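Local coordinates for S locus protein 11 (PDB 6KYW) that probably acts as the pollen ligand recognised by the receptor kinase SRK8 in Brassica self-incompatibility, at residues Cys12-Glu17 against Cys29-Asp33; Leu23-Cys29 against Cys41-Cys46. Residue numbers count along the deposited sequence, not the author numbering.

Interaction 1 (Cys12-Glu17 against Cys29-Asp33)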
# COMPACT_ATOMS: atom_id res chain seq x y z
N CYS C 12 -8.50 -6.96 -9.36
CA CYS C 12 -9.58 -7.88 -9.74
C CYS C 12 -9.73 -7.95 -11.25
O CYS C 12 -9.68 -6.94 -11.95
CB CYS C 12 -10.90 -7.42 -9.13
SG CYS C 12 -11.16 -7.94 -7.40
N THR C 13 -9.94 -9.16 -11.75
CA THR C 13 -10.27 -9.41 -13.15
C THR C 13 -11.59 -10.18 -13.24
O THR C 13 -12.10 -10.69 -12.23
CB THR C 13 -9.15 -10.19 -13.84
OG1 THR C 13 -9.20 -11.57 -13.46
CG2 THR C 13 -7.81 -9.63 -13.46
N THR C 14 -12.17 -10.25 -14.44
CA THR C 14 -13.41 -11.02 -14.57
C THR C 14 -13.16 -12.50 -14.36
O THR C 14 -14.02 -13.20 -13.81
CB THR C 14 -14.09 -10.78 -15.93
OG1 THR C 14 -13.14 -10.94 -16.99
CG2 THR C 14 -14.75 -9.37 -16.01
N LEU C 15 -11.99 -13.02 -14.77
CA LEU C 15 -11.71 -14.42 -14.50
C LEU C 15 -11.53 -14.69 -13.02
O LEU C 15 -11.88 -15.78 -12.54
CB LEU C 15 -10.46 -14.90 -15.25
CG LEU C 15 -10.45 -14.76 -16.77
CD1 LEU C 15 -9.14 -15.30 -17.34
CD2 LEU C 15 -11.67 -15.47 -17.37
N GLU C 16 -10.97 -13.73 -12.29
CA GLU C 16 -10.87 -13.89 -10.85
C GLU C 16 -12.25 -13.81 -10.20
O GLU C 16 -12.50 -14.50 -9.20
CB GLU C 16 -9.93 -12.82 -10.29
CG GLU C 16 -9.43 -13.07 -8.88
CD GLU C 16 -8.24 -14.01 -8.81
OE1 GLU C 16 -7.78 -14.55 -9.84
OE2 GLU C 16 -7.75 -14.20 -7.68
N GLU C 17 -13.16 -13.01 -10.76
CA GLU C 17 -14.52 -12.96 -10.26
C GLU C 17 -15.22 -14.31 -10.41
O GLU C 17 -16.02 -14.70 -9.55
CB GLU C 17 -15.31 -11.88 -10.98
CG GLU C 17 -16.79 -11.85 -10.63
CD GLU C 17 -17.06 -11.04 -9.38
OE1 GLU C 17 -18.24 -10.82 -9.02
OE2 GLU C 17 -16.08 -10.61 -8.75
N CYS C 29 -20.53 -14.65 -3.84
CA CYS C 29 -19.08 -14.53 -3.73
C CYS C 29 -18.57 -13.57 -4.80
O CYS C 29 -18.87 -13.74 -5.98
CB CYS C 29 -18.41 -15.90 -3.88
SG CYS C 29 -18.85 -17.12 -2.61
N THR C 30 -17.78 -12.58 -4.39
CA THR C 30 -17.25 -11.62 -5.36
C THR C 30 -15.83 -11.19 -5.01
O THR C 30 -15.27 -11.53 -3.96
CB THR C 30 -18.16 -10.38 -5.48
OG1 THR C 30 -17.91 -9.72 -6.74
CG2 THR C 30 -17.89 -9.39 -4.34
N CYS C 31 -15.26 -10.43 -5.93
CA CYS C 31 -13.89 -9.93 -5.89
C CYS C 31 -13.91 -8.47 -5.45
O CYS C 31 -14.74 -7.69 -5.93
CB CYS C 31 -13.28 -10.09 -7.29
SG CYS C 31 -11.50 -9.98 -7.42
N SER C 32 -13.04 -8.11 -4.51
CA SER C 32 -12.93 -6.74 -4.01
C SER C 32 -11.50 -6.25 -4.18
O SER C 32 -10.57 -6.85 -3.62
CB SER C 32 -13.32 -6.66 -2.53
OG SER C 32 -14.65 -7.06 -2.31
N ASP C 33 -11.31 -5.18 -4.96
CA ASP C 33 -10.01 -4.53 -5.05
C ASP C 33 -9.69 -3.86 -3.72
O ASP C 33 -10.58 -3.35 -3.03
CB ASP C 33 -10.01 -3.46 -6.17
CG ASP C 33 -9.81 -4.04 -7.57
OD1 ASP C 33 -8.94 -4.92 -7.78
OD2 ASP C 33 -10.55 -3.60 -8.47
O HOH W 1 -10.23 -4.26 -11.23
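Cys12 ties the loop ahead of the helix to strand 29-33 through a disulfide, Cys12 SG to Cys31 SG at 2.1 Å. Its backbone is held as well: Cys12 N donates to Asp33 OD1 at 2.6 Å in an almost straight hydrogen bond, and one water donates both to Cys12 O (2.8 Å) and to Asp33 OD2 (2.9 Å), so the one carboxylate of Asp33 holds the Cys12 backbone directly at N and through water at O. Thr13 then caps the helix, its OG1 accepting from Glu16 N at 3.0 Å. A helix packed on a three-stranded antiparallel sheet and tied to it by disulfides is the defensin-like plan of the DEFL family; here the bond holds the loop that leads into the helix. Glu16 lays its CG 4.0 Å from Cys31 SG, while its carboxylate turns to Lys8 and His39. Glu17 is long enough to reach the strand, where its carboxylate takes two donors: Thr30 OG1 to Glu17 OE1 at 2.6 Å, and the backbone Cys31 N to Glu17 OE2 at 2.9 Å.

Interaction 2 (Leu23-Cys29 against Cys41-Cys46)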
# COMPACT_ATOMS: atom_id res chain seq x y z
N LEU C 23 -15.67 -20.66 -4.02
CA LEU C 23 -15.38 -20.81 -2.60
C LEU C 23 -16.44 -21.65 -1.89
O LEU C 23 -16.11 -22.50 -1.06
CB LEU C 23 -15.25 -19.44 -1.94
CG LEU C 23 -13.98 -18.65 -2.21
CD1 LEU C 23 -14.05 -17.32 -1.44
CD2 LEU C 23 -12.72 -19.48 -1.87
N TYR C 24 -17.71 -21.40 -2.20
CA TYR C 24 -18.88 -22.11 -1.69
C TYR C 24 -19.74 -22.53 -2.87
O TYR C 24 -19.70 -21.90 -3.93
CB TYR C 24 -19.71 -21.23 -0.75
CG TYR C 24 -19.04 -20.84 0.56
CD1 TYR C 24 -19.06 -21.68 1.66
CD2 TYR C 24 -18.40 -19.61 0.69
CE1 TYR C 24 -18.45 -21.34 2.84
CE2 TYR C 24 -17.78 -19.24 1.87
CZ TYR C 24 -17.81 -20.11 2.95
OH TYR C 24 -17.21 -19.75 4.15
N PRO C 25 -20.50 -23.61 -2.74
CA PRO C 25 -21.38 -24.02 -3.85
C PRO C 25 -22.70 -23.27 -3.88
O PRO C 25 -23.39 -23.31 -4.91
CB PRO C 25 -21.58 -25.52 -3.60
CG PRO C 25 -21.36 -25.69 -2.14
CD PRO C 25 -20.37 -24.65 -1.70
N ARG C 26 -23.05 -22.59 -2.79
CA ARG C 26 -24.16 -21.65 -2.72
C ARG C 26 -23.62 -20.29 -2.31
O ARG C 26 -22.50 -20.17 -1.79
CB ARG C 26 -25.23 -22.10 -1.70
CG ARG C 26 -25.32 -23.61 -1.52
CD ARG C 26 -26.51 -24.06 -0.67
NE ARG C 26 -26.35 -23.79 0.77
CZ ARG C 26 -25.74 -24.60 1.64
NH1 ARG C 26 -25.19 -25.74 1.22
NH2 ARG C 26 -25.67 -24.27 2.92
N GLY C 27 -24.43 -19.25 -2.52
CA GLY C 27 -24.17 -17.94 -1.95
C GLY C 27 -23.52 -16.97 -2.92
O GLY C 27 -23.16 -17.30 -4.06
N GLN C 28 -23.36 -15.74 -2.42
CA GLN C 28 -22.87 -14.59 -3.19
C GLN C 28 -21.39 -14.35 -2.87
O GLN C 28 -21.05 -13.91 -1.77
CB GLN C 28 -23.70 -13.35 -2.88
CG GLN C 28 -25.18 -13.55 -3.10
CD GLN C 28 -26.02 -12.42 -2.51
OE1 GLN C 28 -26.28 -12.38 -1.30
NE2 GLN C 28 -26.45 -11.50 -3.36
N CYS C 29 -20.53 -14.65 -3.84
CA CYS C 29 -19.08 -14.53 -3.73
C CYS C 29 -18.57 -13.57 -4.80
O CYS C 29 -18.87 -13.74 -5.98
CB CYS C 29 -18.41 -15.90 -3.88
SG CYS C 29 -18.85 -17.12 -2.61
N CYS C 41 -11.02 -12.45 -2.77
CA CYS C 41 -12.27 -13.17 -3.02
C CYS C 41 -12.96 -13.46 -1.69
O CYS C 41 -12.39 -14.15 -0.83
CB CYS C 41 -11.99 -14.47 -3.77
SG CYS C 41 -11.85 -14.27 -5.58
N ASP C 42 -14.16 -12.93 -1.50
CA ASP C 42 -14.90 -13.17 -0.26
C ASP C 42 -16.37 -13.42 -0.59
O ASP C 42 -16.85 -13.08 -1.68
CB ASP C 42 -14.79 -12.00 0.72
CG ASP C 42 -13.36 -11.52 0.89
OD1 ASP C 42 -12.69 -11.94 1.86
OD2 ASP C 42 -12.91 -10.72 0.04
N CYS C 43 -17.09 -13.98 0.37
CA CYS C 43 -18.47 -14.37 0.15
C CYS C 43 -19.35 -13.72 1.21
O CYS C 43 -19.13 -13.92 2.41
CB CYS C 43 -18.62 -15.89 0.17
SG CYS C 43 -17.56 -16.67 -1.09
N LYS C 44 -20.34 -12.97 0.75
CA LYS C 44 -21.37 -12.37 1.58
C LYS C 44 -22.52 -13.33 1.91
O LYS C 44 -23.30 -13.06 2.83
CB LYS C 44 -21.88 -11.11 0.87
CG LYS C 44 -23.08 -10.43 1.44
CD LYS C 44 -23.64 -9.45 0.42
CE LYS C 44 -23.68 -10.06 -0.98
NZ LYS C 44 -24.46 -9.21 -1.94
N SER C 45 -22.61 -14.47 1.22
CA SER C 45 -23.62 -15.49 1.45
C SER C 45 -22.97 -16.83 1.19
O SER C 45 -22.04 -16.92 0.38
CB SER C 45 -24.83 -15.34 0.52
OG SER C 45 -25.41 -14.06 0.60
N CYS C 46 -23.48 -17.88 1.85
CA CYS C 46 -22.96 -19.23 1.57
C CYS C 46 -23.93 -20.35 1.98
O CYS C 46 -24.68 -20.22 2.95
CB CYS C 46 -21.61 -19.45 2.26
SG CYS C 46 -21.66 -19.01 4.01
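Tyr24 lays one face of its ring over the C-terminal cysteine: Cys46 CB stands 3.4 Å from the ring carbon Tyr24 CG in a CH-pi contact, and Cys46 SG also lies over that face. Cys43 SG approaches the ring edge instead, 3.5 Å from Tyr24 CD2, so the flat aromatic meets two sulfurs in different ways. Leu23 adds an apolar branch, its CD1 3.6 Å from Cys43 SG and 4.2 Å from Cys41 CB.

The covalent link is the disulfide Cys29 SG to Cys43 SG, 2.0 Å, made across an antiparallel non-hydrogen-bonded pair whose CA atoms come within 3.9 Å, where both side chains leave the same face of the sheet. Beyond this pair regular strand pairing gives way to irregular backbone: Gln28 O accepts from Lys44 N at 2.8 Å and, weakly, from Ser45 N at 3.4 Å. Gly27 suits its place because its backbone angles call for glycine and a CB would clash with Ser45 O and Cys46 CA; instead Gly27 CA itself approaches Ser45 O to 3.3 Å in a CA-H...O contact.

Other disulfides anchor the segment 41-46, Cys46 to Cys2 and Cys41 to Cys20, the last residue of helix 14-20, in keeping with a cysteine-rich defensin-like fold. The Tyr24 hydroxyl is hydrogen-bonded to the backbone N of Arg4, and Leu23 and Cys41 touch Phe6, so the loop between helix 14-20 and strand 29-33 packs against strands 38-43 and 5-9.

Overall arrangement
Interactions 1 and 2 share Cys29 and the sheet: interaction 1 fastens the helix start to strand 29-33, an outermost strand within this chain, while interaction 2 joins the loop before that strand to the central strand 38-43 and the C-terminal tail. Their centres lie 12 Å apart, and Thr30 N probably hydrogen-bonds to Asp42 O between them. Both are partly buried. Interaction 1, nearer the chain's centre, surrounds its disulfide with carboxylate hydrogen bonds; interaction 2 covers more area, combining buried cysteines and aromatic-sulfur contacts with an exposed tail. The receptor touches both, with one SRK8 chain meeting Thr13, Thr14 and Leu15 at the helix start.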